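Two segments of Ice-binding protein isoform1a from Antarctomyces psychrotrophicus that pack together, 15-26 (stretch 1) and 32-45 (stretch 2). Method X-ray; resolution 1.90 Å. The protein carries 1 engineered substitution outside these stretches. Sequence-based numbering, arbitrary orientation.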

# COMPACT_ATOMS: atom_id res chain seq x y z
N SER A 15 -11.61 -0.79 2.50
CA SER A 15 -11.37 -1.62 1.29
C SER A 15 -11.65 -0.85 -0.01
O SER A 15 -11.08 -1.24 -1.03
CB SER A 15 -12.17 -2.92 1.34
OG SER A 15 -13.53 -2.59 1.08
N SER A 16 -12.45 0.22 0.00
CA SER A 16 -12.79 1.00 -1.20
C SER A 16 -11.85 2.20 -1.43
O SER A 16 -12.01 2.90 -2.48
CB SER A 16 -14.21 1.40 -1.11
OG SER A 16 -14.40 2.37 -0.08
N PHE A 17 -10.89 2.43 -0.53
CA PHE A 17 -10.04 3.65 -0.57
C PHE A 17 -8.77 3.42 -1.38
O PHE A 17 -8.06 2.44 -1.11
CB PHE A 17 -9.70 4.14 0.85
CG PHE A 17 -10.86 4.83 1.52
CD1 PHE A 17 -11.93 4.11 2.05
CD2 PHE A 17 -10.93 6.21 1.52
CE1 PHE A 17 -13.03 4.75 2.59
CE2 PHE A 17 -12.01 6.86 2.10
CZ PHE A 17 -13.05 6.13 2.63
N GLY A 18 -8.46 4.35 -2.28
CA GLY A 18 -7.13 4.40 -2.92
C GLY A 18 -6.12 5.12 -2.07
O GLY A 18 -4.93 4.77 -2.14
N ALA A 19 -6.57 6.12 -1.30
CA ALA A 19 -5.72 6.93 -0.41
C ALA A 19 -6.57 7.27 0.82
O ALA A 19 -7.70 7.84 0.70
CB ALA A 19 -5.21 8.15 -1.08
N LEU A 20 -6.02 6.94 1.97
CA LEU A 20 -6.66 7.22 3.27
C LEU A 20 -5.57 7.67 4.23
O LEU A 20 -4.51 6.98 4.34
CB LEU A 20 -7.37 5.96 3.75
CG LEU A 20 -8.03 6.07 5.10
CD1 LEU A 20 -9.19 7.04 5.02
CD2 LEU A 20 -8.45 4.67 5.54
N ALA A 21 -5.71 8.86 4.78
CA ALA A 21 -4.67 9.39 5.68
C ALA A 21 -5.34 10.33 6.65
O ALA A 21 -5.97 11.29 6.23
CB ALA A 21 -3.62 10.09 4.91
N PRO A 22 -5.12 10.11 7.96
CA PRO A 22 -5.81 10.95 8.92
C PRO A 22 -5.39 12.41 8.79
O PRO A 22 -6.25 13.32 8.84
CB PRO A 22 -5.42 10.34 10.25
CG PRO A 22 -4.18 9.50 9.97
CD PRO A 22 -4.31 9.05 8.53
N GLN A 23 -4.10 12.66 8.61
CA GLN A 23 -3.54 14.03 8.64
C GLN A 23 -3.32 14.57 7.22
O GLN A 23 -2.47 15.49 7.06
CB GLN A 23 -2.30 14.08 9.52
CG GLN A 23 -2.50 13.64 10.97
CD GLN A 23 -3.78 14.00 11.66
OE1 GLN A 23 -4.30 15.13 11.59
NE2 GLN A 23 -4.32 13.02 12.38
N GLY A 24 -4.07 14.09 6.23
CA GLY A 24 -4.24 14.79 4.97
C GLY A 24 -3.59 14.08 3.79
O GLY A 24 -2.75 13.17 3.99
N VAL A 25 -3.98 14.49 2.60
CA VAL A 25 -3.38 14.04 1.31
C VAL A 25 -2.93 15.31 0.61
O VAL A 25 -3.74 16.27 0.51
CB VAL A 25 -4.38 13.25 0.46
CG1 VAL A 25 -3.71 12.81 -0.82
CG2 VAL A 25 -4.96 12.06 1.17
N ALA A 26 -1.66 15.40 0.29
CA ALA A 26 -1.05 16.56 -0.36
C ALA A 26 -0.59 16.09 -1.74
O ALA A 26 0.33 15.28 -1.78
CB ALA A 26 0.12 17.09 0.45
N VAL A 32 -4.36 10.63 -10.68
CA VAL A 32 -5.67 9.98 -10.82
C VAL A 32 -5.79 8.90 -9.76
O VAL A 32 -4.99 7.91 -9.75
CB VAL A 32 -5.87 9.39 -12.23
CG1 VAL A 32 -7.15 8.62 -12.30
CG2 VAL A 32 -5.82 10.49 -13.26
N ILE A 33 -6.74 9.08 -8.87
CA ILE A 33 -7.10 8.07 -7.85
C ILE A 33 -8.37 7.37 -8.28
O ILE A 33 -9.46 8.01 -8.21
CB ILE A 33 -7.28 8.69 -6.45
CG1 ILE A 33 -6.09 9.55 -6.02
CG2 ILE A 33 -7.58 7.59 -5.47
CD1 ILE A 33 -4.77 8.83 -5.92
N ASN A 34 -8.26 6.11 -8.68
CA ASN A 34 -9.43 5.28 -9.06
C ASN A 34 -9.87 4.51 -7.82
O ASN A 34 -9.54 3.33 -7.67
CB ASN A 34 -9.17 4.36 -10.25
CG ASN A 34 -8.81 5.15 -11.49
OD1 ASN A 34 -9.53 6.08 -11.86
ND2 ASN A 34 -7.66 4.81 -12.08
N GLY A 35 -10.60 5.19 -6.95
CA GLY A 35 -10.96 4.71 -5.62
C GLY A 35 -11.46 5.88 -4.79
O GLY A 35 -11.45 7.00 -5.26
N ASP A 36 -11.82 5.59 -3.57
CA ASP A 36 -12.27 6.61 -2.60
C ASP A 36 -11.04 7.26 -2.01
O ASP A 36 -9.93 6.66 -2.05
CB ASP A 36 -13.15 5.96 -1.54
CG ASP A 36 -14.46 5.40 -2.05
OD1 ASP A 36 -14.87 5.74 -3.17
OD2 ASP A 36 -15.08 4.63 -1.28
N MET A 37 -11.20 8.46 -1.48
CA MET A 37 -10.12 9.18 -0.79
C MET A 37 -10.70 9.77 0.49
O MET A 37 -11.87 10.21 0.49
CB MET A 37 -9.50 10.29 -1.63
CG MET A 37 -8.34 10.97 -0.94
SD MET A 37 -7.32 11.81 -2.18
CE MET A 37 -8.49 13.02 -2.78
N GLY A 38 -9.93 9.69 1.57
CA GLY A 38 -10.42 10.28 2.81
C GLY A 38 -9.34 10.66 3.79
O GLY A 38 -8.20 10.21 3.69
N THR A 39 -9.78 11.44 4.77
CA THR A 39 -8.98 11.85 5.92
C THR A 39 -9.92 11.85 7.13
O THR A 39 -11.13 11.75 6.94
CB THR A 39 -8.44 13.27 5.72
OG1 THR A 39 -9.50 14.22 5.92
CG2 THR A 39 -7.87 13.50 4.35
N THR A 40 -9.37 12.06 8.31
CA THR A 40 -10.17 12.17 9.55
C THR A 40 -10.42 13.64 9.89
O THR A 40 -10.74 13.92 11.05
CB THR A 40 -9.51 11.34 10.65
OG1 THR A 40 -8.17 11.76 10.86
CG2 THR A 40 -9.54 9.87 10.31
N GLY A 41 -10.45 14.54 8.91
CA GLY A 41 -10.74 15.97 9.17
C GLY A 41 -9.78 16.91 8.47
O GLY A 41 -10.18 18.03 8.08
N THR A 42 -8.53 16.53 8.32
CA THR A 42 -7.54 17.37 7.61
C THR A 42 -7.98 17.55 6.14
O THR A 42 -8.41 16.59 5.51
CB THR A 42 -6.17 16.70 7.70
OG1 THR A 42 -5.89 16.51 9.10
CG2 THR A 42 -5.09 17.50 7.01
N SER A 43 -7.83 18.76 5.61
CA SER A 43 -8.17 19.11 4.22
C SER A 43 -7.16 18.43 3.29
O SER A 43 -6.04 18.06 3.74
CB SER A 43 -8.17 20.60 4.04
OG SER A 43 -6.84 21.06 4.09
N ILE A 44 -7.60 18.14 2.08
CA ILE A 44 -6.69 17.60 1.03
C ILE A 44 -6.22 18.79 0.21
O ILE A 44 -7.00 19.76 0.12
CB ILE A 44 -7.41 16.54 0.19
CG1 ILE A 44 -8.59 17.17 -0.57
CG2 ILE A 44 -7.88 15.41 1.10
CD1 ILE A 44 -9.10 16.35 -1.73
N THR A 45 -5.05 18.74 -0.39
CA THR A 45 -4.60 19.84 -1.28
C THR A 45 -4.12 19.23 -2.58
O THR A 45 -3.67 18.06 -2.57
CB THR A 45 -3.48 20.68 -0.66
OG1 THR A 45 -2.38 19.82 -0.31
CG2 THR A 45 -3.90 21.25 0.65
O HOH W 1 -7.66 14.95 10.79

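The two stretches, 15-26 and 32-45, pair through a short parallel ladder and a later single backbone bridge, with side chains and a water helping to bridge the loops between, and they bury 842 Å² between them. Such mixed pairing needs small residues at close approaches. A bulge follows the Phe17–Asp36 bridge. There Asp36 O accepts a hydrogen bond from Gly18 N at 2.7 Å and a weak one from Ala19 N at 3.5 Å, so one carbonyl serves two successive amides while the register slips by a residue. Asp36 N donates to Ser16 O (2.9 Å), and Asp36 OD2, on a side chain in the m rotamer, receives Ser16 OG at 2.6 Å. Asp36 CB lies over the face of the Phe17 ring, 3.8 Å from the ring centroid.

Regular pairing then resumes: Gly38 N reaches Ala19 O and Ala21 N reaches Gly38 O, both at 3.0 Å. Glycine suits this position, because a CB on Gly38 would clash with Phe17 CE2. On the face shared by buried Ala19 and Met37, Ala19 CB lies 4.2 Å from Met37 CG. Buried Val25 places CG1 4.0 Å from Met37 SD.

Where the strands part, Thr40 OG1 donates to Pro22 O (3.2 Å), and water 1 links Pro22 O to Thr42 OG1, 2.9 Å from each. A CB on Gly24 would clash with Thr42 CG2, and its backbone angles alone call for glycine. Beyond this loop Thr45 N restores backbone pairing through Val25 O at 2.9 Å.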